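Local coordinates for protein esterase D (Lactobacillus rhamnosus, PDB 3DYV) that probably hydrolyses carboxylic esters, as an alpha/beta-hydrolase-fold enzyme, at residues A[125-130]-A[204-209]. Numbering follows the deposited sequence.
Sequences SPILPG and YQLRDA
Leu-206 lays its side chain over the bend of the loop 125-130, against the carbonyls of Ser-125 and Pro-126 and the branched chain of Ile-127. Leu-206 CB sits 3.4 Å from Pro-126 O. Leu-206 CD1 packs on Ile-127 CG1 at 3.7 Å. Leu-206 CD2 lies 3.5 Å from Ser-125 O and also reaches Ile-127 CG1. The first torsion of Leu-206 (chi1 173°) directs CG away from its own backbone N, toward the loop. The second then sets the two methyls against Ile-127 CG1 and Ser-125 O. The two side chains, Leu-206 and Ile-127, pass at a slant.

Pro-126, Ile-127 and Leu-128 form a classic gamma turn, with Ile-127 at phi 75° and psi -59° and a 2.7 Å hydrogen bond from Leu-128 N to Pro-126 O. That same oxygen therefore meets an N-H of its own loop and the apolar flank of Leu-206. Beyond the turn, Leu-128 brings CD2 onto the helix backbone, 3.9 Å from Leu-206 CA and equally near Leu-206 N. At the more exposed margin, Gln-205 OE1 comes within 4.2 Å of Leu-128 CG. No hydrogen bond joins the two segments, so the join is van der Waals contact, mostly buried.

On the active-site side, Ser-125 OG is hydrogen-bonded to the backbone O of Ser-101, the predicted nucleophile. The contact thus ties the loop bordering the probable catalytic centre to a helix at the flank of the alpha/beta-hydrolase fold. The loop leaves strand 119-123 and leads to helix 134-149. Ile-127 also packs on Ile-105 and Met-108 of helix 102-113, and Leu-128 on Ala-177 of helix 155-178. Helix 202-209 in turn rests Leu-206 on Leu-180 and on Ile-189 of strand 187-192.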
ATOM      1  N   SER A 125       2.617  -0.915   6.846  1.00 31.48           N
ATOM      2  CA  SER A 125       3.362   0.222   6.294  1.00 32.65           C
ATOM      3  C   SER A 125       3.695   1.224   7.404  1.00 33.27           C
ATOM      4  O   SER A 125       2.984   2.216   7.588  1.00 33.42           O
ATOM      5  CB  SER A 125       2.565   0.919   5.189  1.00 32.61           C
ATOM      6  OG  SER A 125       3.339   1.929   4.558  1.00 31.64           O
ATOM      7  N   PRO A 126       4.777   0.965   8.157  1.00 33.98           N
ATOM      8  CA  PRO A 126       5.194   1.850   9.251  1.00 34.34           C
ATOM      9  C   PRO A 126       5.567   3.288   8.854  1.00 34.80           C
ATOM     10  O   PRO A 126       5.622   4.156   9.729  1.00 34.94           O
ATOM     11  CB  PRO A 126       6.418   1.132   9.831  1.00 34.48           C
ATOM     12  CG  PRO A 126       6.287  -0.280   9.386  1.00 34.28           C
ATOM     13  CD  PRO A 126       5.665  -0.204   8.043  1.00 33.98           C
ATOM     14  N   ILE A 127       5.840   3.525   7.569  1.00 35.21           N
ATOM     15  CA  ILE A 127       6.133   4.863   7.024  1.00 35.47           C
ATOM     16  C   ILE A 127       7.543   5.326   7.398  1.00 36.28           C
ATOM     17  O   ILE A 127       8.363   5.611   6.523  1.00 36.26           O
ATOM     18  CB  ILE A 127       5.103   5.953   7.465  1.00 35.47           C
ATOM     19  CG1 ILE A 127       3.658   5.519   7.184  1.00 35.31           C
ATOM     20  CG2 ILE A 127       5.394   7.263   6.760  1.00 35.38           C
ATOM     21  CD1 ILE A 127       3.366   5.169   5.731  1.00 34.12           C
ATOM     22  N   LEU A 128       7.804   5.409   8.700  1.00 37.04           N
ATOM     23  CA  LEU A 128       9.136   5.714   9.216  1.00 37.74           C
ATOM     24  C   LEU A 128      10.107   4.642   8.707  1.00 38.19           C
ATOM     25  O   LEU A 128       9.892   3.455   8.954  1.00 38.38           O
ATOM     26  CB  LEU A 128       9.120   5.727  10.753  1.00 37.82           C
ATOM     27  CG  LEU A 128       8.377   6.856  11.492  1.00 38.43           C
ATOM     28  CD1 LEU A 128       8.971   8.201  11.149  1.00 39.03           C
ATOM     29  CD2 LEU A 128       6.869   6.873  11.224  1.00 38.90           C
ATOM     30  N   PRO A 129      11.157   5.045   7.963  1.00 38.82           N
ATOM     31  CA  PRO A 129      12.078   4.029   7.440  1.00 39.07           C
ATOM     32  C   PRO A 129      12.900   3.324   8.520  1.00 39.47           C
ATOM     33  O   PRO A 129      13.260   3.929   9.529  1.00 39.38           O
ATOM     34  CB  PRO A 129      13.005   4.820   6.502  1.00 39.30           C
ATOM     35  CG  PRO A 129      12.387   6.153   6.333  1.00 39.24           C
ATOM     36  CD  PRO A 129      11.542   6.403   7.539  1.00 38.94           C
ATOM     37  N   GLY A 130      13.190   2.046   8.301  1.00 39.86           N
ATOM     38  CA  GLY A 130      14.001   1.276   9.239  1.00 40.12           C
ATOM     39  C   GLY A 130      14.647   0.086   8.564  1.00 40.45           C
ATOM     40  O   GLY A 130      14.682  -0.000   7.335  1.00 40.22           O
ATOM     41  N   TYR A 204       4.423   1.427  15.765  1.00 29.97           N
ATOM     42  CA  TYR A 204       4.194   2.123  17.034  1.00 30.02           C
ATOM     43  C   TYR A 204       4.639   3.585  16.958  1.00 30.00           C
ATOM     44  O   TYR A 204       4.001   4.453  17.552  1.00 29.78           O
ATOM     45  CB  TYR A 204       4.904   1.414  18.193  1.00 29.83           C
ATOM     46  CG  TYR A 204       4.386   0.016  18.450  1.00 29.92           C
ATOM     47  CD1 TYR A 204       3.191  -0.184  19.124  1.00 29.48           C
ATOM     48  CD2 TYR A 204       5.088  -1.105  18.010  1.00 29.72           C
ATOM     49  CE1 TYR A 204       2.705  -1.459  19.360  1.00 29.62           C
ATOM     50  CE2 TYR A 204       4.612  -2.381  18.239  1.00 29.85           C
ATOM     51  CZ  TYR A 204       3.417  -2.553  18.917  1.00 29.67           C
ATOM     52  OH  TYR A 204       2.931  -3.821  19.149  1.00 30.42           O
ATOM     53  N   GLN A 205       5.722   3.850  16.229  1.00 30.16           N
ATOM     54  CA  GLN A 205       6.187   5.227  16.018  1.00 30.87           C
ATOM     55  C   GLN A 205       5.242   6.001  15.095  1.00 29.89           C
ATOM     56  O   GLN A 205       4.995   7.188  15.312  1.00 29.81           O
ATOM     57  CB  GLN A 205       7.627   5.263  15.480  1.00 30.94           C
ATOM     58  CG  GLN A 205       8.685   5.077  16.567  1.00 32.89           C
ATOM     59  CD  GLN A 205      10.073   5.535  16.142  1.00 33.37           C
ATOM     60  OE1 GLN A 205      10.422   5.513  14.956  1.00 37.76           O
ATOM     61  NE2 GLN A 205      10.875   5.952  17.116  1.00 37.03           N
ATOM     62  N   LEU A 206       4.716   5.327  14.073  1.00 29.07           N
ATOM     63  CA  LEU A 206       3.691   5.913  13.211  1.00 28.70           C
ATOM     64  C   LEU A 206       2.477   6.341  14.036  1.00 28.73           C
ATOM     65  O   LEU A 206       2.034   7.487  13.953  1.00 28.69           O
ATOM     66  CB  LEU A 206       3.267   4.920  12.128  1.00 28.61           C
ATOM     67  CG  LEU A 206       2.089   5.315  11.230  1.00 28.69           C
ATOM     68  CD1 LEU A 206       2.356   6.637  10.513  1.00 28.14           C
ATOM     69  CD2 LEU A 206       1.786   4.203  10.236  1.00 28.22           C
ATOM     70  N   ARG A 207       1.958   5.412  14.836  1.00 28.67           N
ATOM     71  CA  ARG A 207       0.836   5.677  15.745  1.00 28.84           C
ATOM     72  C   ARG A 207       1.092   6.913  16.612  1.00 28.93           C
ATOM     73  O   ARG A 207       0.250   7.812  16.691  1.00 28.69           O
ATOM     74  CB  ARG A 207       0.601   4.450  16.634  1.00 28.82           C
ATOM     75  CG  ARG A 207      -0.520   4.596  17.674  1.00 28.92           C
ATOM     76  CD  ARG A 207      -0.394   3.559  18.788  1.00 29.55           C
ATOM     77  NE  ARG A 207       0.844   3.745  19.545  1.00 29.95           N
ATOM     78  CZ  ARG A 207       1.332   2.895  20.445  1.00 30.39           C
ATOM     79  NH1 ARG A 207       0.698   1.766  20.737  1.00 29.71           N
ATOM     80  NH2 ARG A 207       2.475   3.181  21.058  1.00 31.01           N
ATOM     81  N   ASP A 208       2.258   6.946  17.252  1.00 29.02           N
ATOM     82  CA  ASP A 208       2.620   8.034  18.168  1.00 29.42           C
ATOM     83  C   ASP A 208       2.870   9.375  17.478  1.00 29.13           C
ATOM     84  O   ASP A 208       2.724  10.422  18.106  1.00 29.32           O
ATOM     85  CB  ASP A 208       3.857   7.650  18.988  1.00 29.59           C
ATOM     86  CG  ASP A 208       3.597   6.495  19.939  1.00 30.84           C
ATOM     87  OD1 ASP A 208       2.421   6.194  20.207  1.00 32.44           O
ATOM     88  OD2 ASP A 208       4.573   5.892  20.424  1.00 32.95           O
ATOM     89  N   ALA A 209       3.249   9.344  16.202  1.00 28.85           N
ATOM     90  CA  ALA A 209       3.475  10.574  15.432  1.00 28.71           C
ATOM     91  C   ALA A 209       2.177  11.258  14.985  1.00 28.54           C
ATOM     92  O   ALA A 209       2.183  12.447  14.647  1.00 28.47           O
ATOM     93  CB  ALA A 209       4.354  10.283  14.220  1.00 28.64           C
TER